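Local structure of anopheles gambiae adenosine kinase (Anopheles gambiae, 3LOO) at residues Ala90-Ile93 / Leu94-Pro97; Ala198-Ala201 / Ala202-Arg206. The protein phosphorylates adenosine to AMP as an adenosine kinase of the pfkB carbohydrate kinase family, and binds bis(adenosine)-5'-tetraphosphate. One frame throughout, in Å; residues are numbered along the deposited sequence.

Interaction 1 (Ala90-Ile93 / Leu94-Pro97)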
loop_
_atom_site.group_PDB
_atom_site.type_symbol
_atom_site.label_atom_id
_atom_site.label_comp_id
_atom_site.label_asym_id
_atom_site.label_seq_id
_atom_site.Cartn_x
_atom_site.Cartn_y
_atom_site.Cartn_z
ATOM N N ALA A 90 11.037 2.497 -0.088
ATOM C CA ALA A 90 11.916 1.971 0.939
ATOM C C ALA A 90 13.318 1.522 0.438
ATOM O O ALA A 90 14.332 1.792 1.092
ATOM C CB ALA A 90 11.232 0.811 1.697
ATOM N N GLN A 91 13.371 0.809 -0.682
ATOM C CA GLN A 91 14.637 0.418 -1.289
ATOM C C GLN A 91 15.477 1.621 -1.780
ATOM O O GLN A 91 16.724 1.654 -1.626
ATOM C CB GLN A 91 14.357 -0.557 -2.431
ATOM C CG GLN A 91 14.161 -1.965 -1.941
ATOM C CD GLN A 91 15.453 -2.581 -1.356
ATOM O OE1 GLN A 91 16.567 -2.067 -1.540
ATOM N NE2 GLN A 91 15.298 -3.688 -0.685
ATOM N N TRP A 92 14.794 2.609 -2.336
ATOM C CA TRP A 92 15.480 3.778 -2.852
ATOM C C TRP A 92 16.195 4.467 -1.693
ATOM O O TRP A 92 17.384 4.810 -1.787
ATOM C CB TRP A 92 14.507 4.718 -3.563
ATOM C CG TRP A 92 15.146 6.047 -3.857
ATOM C CD1 TRP A 92 16.198 6.292 -4.719
ATOM C CD2 TRP A 92 14.800 7.303 -3.287
ATOM N NE1 TRP A 92 16.517 7.632 -4.714
ATOM C CE2 TRP A 92 15.677 8.276 -3.843
ATOM C CE3 TRP A 92 13.833 7.714 -2.362
ATOM C CZ2 TRP A 92 15.622 9.628 -3.486
ATOM C CZ3 TRP A 92 13.772 9.073 -2.018
ATOM C CH2 TRP A 92 14.667 10.008 -2.585
ATOM N N ILE A 93 15.484 4.624 -0.579
ATOM C CA ILE A 93 16.068 5.195 0.645
ATOM C C ILE A 93 17.182 4.293 1.224
ATOM O O ILE A 93 18.257 4.762 1.573
ATOM C CB ILE A 93 14.963 5.507 1.699
ATOM C CG1 ILE A 93 13.966 6.541 1.135
ATOM C CG2 ILE A 93 15.576 5.954 3.062
ATOM C CD1 ILE A 93 12.705 6.673 1.912
ATOM N N LEU A 94 16.948 2.993 1.293
ATOM C CA LEU A 94 17.943 2.096 1.853
ATOM C C LEU A 94 19.251 2.068 1.053
ATOM O O LEU A 94 20.334 1.966 1.644
ATOM C CB LEU A 94 17.376 0.685 1.919
ATOM C CG LEU A 94 16.889 0.018 3.220
ATOM C CD1 LEU A 94 16.772 0.895 4.481
ATOM C CD2 LEU A 94 15.648 -0.876 2.953
ATOM N N GLN A 95 19.167 2.130 -0.280
ATOM C CA GLN A 95 20.366 1.958 -1.120
ATOM C C GLN A 95 21.088 0.638 -0.807
ATOM O O GLN A 95 22.311 0.565 -0.701
ATOM C CB GLN A 95 21.310 3.158 -0.959
ATOM C CG GLN A 95 20.703 4.493 -1.493
ATOM C CD GLN A 95 20.561 4.515 -3.019
ATOM O OE1 GLN A 95 19.469 4.763 -3.567
ATOM N NE2 GLN A 95 21.666 4.260 -3.720
ATOM N N ARG A 96 20.318 -0.412 -0.603
ATOM C CA ARG A 96 20.908 -1.718 -0.382
ATOM C C ARG A 96 19.917 -2.689 -0.977
ATOM O O ARG A 96 18.905 -3.004 -0.324
ATOM C CB ARG A 96 21.164 -1.986 1.102
ATOM C CG ARG A 96 21.736 -3.350 1.319
ATOM C CD ARG A 96 21.657 -3.773 2.789
ATOM N NE ARG A 96 22.321 -5.065 2.892
ATOM C CZ ARG A 96 21.859 -6.201 2.394
ATOM N NH1 ARG A 96 20.683 -6.245 1.759
ATOM N NH2 ARG A 96 22.569 -7.312 2.541
ATOM N N PRO A 97 20.198 -3.152 -2.211
ATOM C CA PRO A 97 19.306 -4.029 -2.936
ATOM C C PRO A 97 18.991 -5.315 -2.174
ATOM O O PRO A 97 19.825 -5.816 -1.384
ATOM C CB PRO A 97 20.079 -4.323 -4.248
ATOM C CG PRO A 97 20.935 -3.090 -4.474
ATOM C CD PRO A 97 21.359 -2.737 -3.041
#
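Leu94 closes the last turn of helix 82-94 through its N-H, which donates to Ala90 O (2.9 Å), and its side chain lies against the same oxygen. Leu94 CB (3.3 Å), CG (3.8 Å) and the CD2 branch (3.5 Å) wrap past Ala90 O. Both chi1 (-104°) and chi2 (9°) are off staggered values while CD2 is held there, a conformation probably strained or loosely defined. The side chain also meets Ala325 and Leu328 of helix 315-328. One residue on, Gln95 N donates to Gln91 O at 2.8 Å, and Gln95 then leaves helical geometry, with a positive phi of 55°. The Gln95 chain bends at chi2 and runs beside the Trp92 side chain, its CG 3.3 Å from Trp92 O. The end of the Gln91 side chain approaches the backbone of Arg96 past the turn. Outside the turn, Trp92 NE1 is hydrogen-bonded to Gly357 O and its ring meets Phe355 edge-to-face, while Arg96 makes a salt bridge with Asp23. Two i to i+4 backbone bonds, the second donated by the first residue of positive phi, mark a helix C-terminus, here leading into strand 100-107 of the large sheet.

Interaction 2 (Ala198-Ala201 / Ala202-Arg206)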
loop_
_atom_site.group_PDB
_atom_site.type_symbol
_atom_site.label_atom_id
_atom_site.label_comp_id
_atom_site.label_asym_id
_atom_site.label_seq_id
_atom_site.Cartn_x
_atom_site.Cartn_y
_atom_site.Cartn_z
ATOM N N ALA A 198 0.118 -13.174 8.877
ATOM C CA ALA A 198 -0.065 -12.404 10.120
ATOM C C ALA A 198 -0.031 -13.264 11.384
ATOM O O ALA A 198 0.561 -12.865 12.397
ATOM C CB ALA A 198 -1.372 -11.511 10.058
ATOM N N LYS A 199 -0.654 -14.440 11.326
ATOM C CA LYS A 199 -0.625 -15.374 12.456
ATOM C C LYS A 199 0.791 -15.921 12.750
ATOM O O LYS A 199 1.187 -16.027 13.913
ATOM C CB LYS A 199 -1.585 -16.544 12.203
ATOM C CG LYS A 199 -3.060 -16.190 12.452
ATOM C CD LYS A 199 -3.934 -17.366 12.039
ATOM C CE LYS A 199 -5.406 -17.127 12.376
ATOM N NZ LYS A 199 -6.251 -18.234 11.766
ATOM N N GLU A 200 1.530 -16.260 11.697
ATOM C CA GLU A 200 2.899 -16.736 11.847
ATOM C C GLU A 200 3.778 -15.627 12.404
ATOM O O GLU A 200 4.634 -15.882 13.280
ATOM C CB GLU A 200 3.443 -17.303 10.533
ATOM C CG GLU A 200 4.950 -17.744 10.585
ATOM C CD GLU A 200 5.230 -19.006 11.453
ATOM O OE1 GLU A 200 4.318 -19.530 12.128
ATOM O OE2 GLU A 200 6.389 -19.473 11.445
ATOM N N ALA A 201 3.547 -14.388 11.950
ATOM C CA ALA A 201 4.280 -13.258 12.492
ATOM C C ALA A 201 4.044 -13.071 13.998
ATOM O O ALA A 201 5.007 -12.928 14.776
ATOM C CB ALA A 201 3.957 -11.939 11.717
ATOM N N ALA A 202 2.774 -13.014 14.415
ATOM C CA ALA A 202 2.435 -12.807 15.847
ATOM C C ALA A 202 3.041 -13.918 16.704
ATOM O O ALA A 202 3.578 -13.635 17.754
ATOM C CB ALA A 202 0.915 -12.763 16.055
ATOM N N ALA A 203 2.942 -15.155 16.218
ATOM C CA ALA A 203 3.374 -16.369 16.909
ATOM C C ALA A 203 4.899 -16.416 17.059
ATOM O O ALA A 203 5.401 -17.157 17.897
ATOM C CB ALA A 203 2.906 -17.586 16.135
ATOM N N THR A 204 5.629 -15.641 16.247
ATOM C CA THR A 204 7.081 -15.657 16.304
ATOM C C THR A 204 7.579 -14.286 16.719
ATOM O O THR A 204 8.766 -13.981 16.576
ATOM C CB THR A 204 7.725 -16.030 14.953
ATOM O OG1 THR A 204 7.232 -15.149 13.937
ATOM C CG2 THR A 204 7.426 -17.443 14.559
ATOM N N GLY A 205 6.670 -13.468 17.227
ATOM C CA GLY A 205 6.983 -12.114 17.656
ATOM C C GLY A 205 7.450 -11.127 16.586
ATOM O O GLY A 205 8.027 -10.106 16.919
ATOM N N ARG A 206 7.204 -11.395 15.303
ATOM C CA ARG A 206 7.611 -10.434 14.259
ATOM C C ARG A 206 6.521 -9.383 13.930
ATOM O O ARG A 206 5.345 -9.586 14.222
ATOM C CB ARG A 206 8.099 -11.186 13.016
ATOM C CG ARG A 206 9.385 -12.057 13.300
ATOM C CD ARG A 206 9.748 -12.948 12.142
ATOM N NE ARG A 206 8.830 -14.054 11.957
ATOM C CZ ARG A 206 8.787 -14.846 10.892
ATOM N NH1 ARG A 206 9.614 -14.659 9.845
ATOM N NH2 ARG A 206 7.902 -15.837 10.875
#
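Thr204 and Arg206 fold back over the last turn of helix 187-203, where Glu200 and Ala201 offer their carbonyls. With chi1 at 55°, Thr204 OG1 sits between its own backbone N and carbonyl carbon, which turns the hydroxyl to the helix, and it donates to Glu200 O at 2.8 Å. The methyl CG2 passes by the same oxygen and comes 3.9 Å from Glu200 OE2. The hydroxyl oxygen is itself an acceptor: Arg206 NE reaches it at 2.8 Å, nearly straight (160°) and in the guanidinium plane, while Arg206 NH2 adds a weak bond. The bend of the arginine at chi3 brings this edge round to the threonine. Glu200, extended at chi1 but bent at chi2, crosses the guanidinium obliquely, its CG meeting the edge at Arg206 NH2. Glu200 OE2 and Arg206 NH2 form only a long salt bridge of 4.0 Å, with the two planes 82° apart. Arg206 NH1 turns to the carbonyls of Leu174 and Ala177. In the backbone, Arg206 N donates to Ala201 O at 2.7 Å; Thr204 N also donates to it, from well above the carbonyl plane and from the opposite face. Together with Arg206 N to Ala201 O, the hydrogen bond Gly205 N to Ala202 O makes a Schellman motif with Gly205, of positive phi, as C-prime. The threonine hydroxyl thus relays between a helix-end carbonyl and the arginine, whose positive charge probably also favours the carbonyl-rich C-terminus, the long pairing with the carboxylate probably contributing less.

In the fold
Both interactions end a helix ahead of a strand of the nine-stranded sheet, but in different parts of the chain: their centres lie 25 Å apart and their atoms do not touch. Interaction 1 leads from helix 82-94 to strand 100-107; interaction 2 belongs to the beta-alpha-beta unit 179-183, 187-203, 207-211. In 90-97, Ala90, Gln91 and Trp92 are buried, apolar side chains face helices 315-328 and 333-350, and the side chain of Ile93 is about 12 Å from the bound B4P. In 198-206 four residues are exposed; Ala198 and Ala201 are buried, against Phe208. A plain backbone finish with a positive-phi residue in 90-97 contrasts with a Schellman motif and Thr204-Arg206 pair in 198-206.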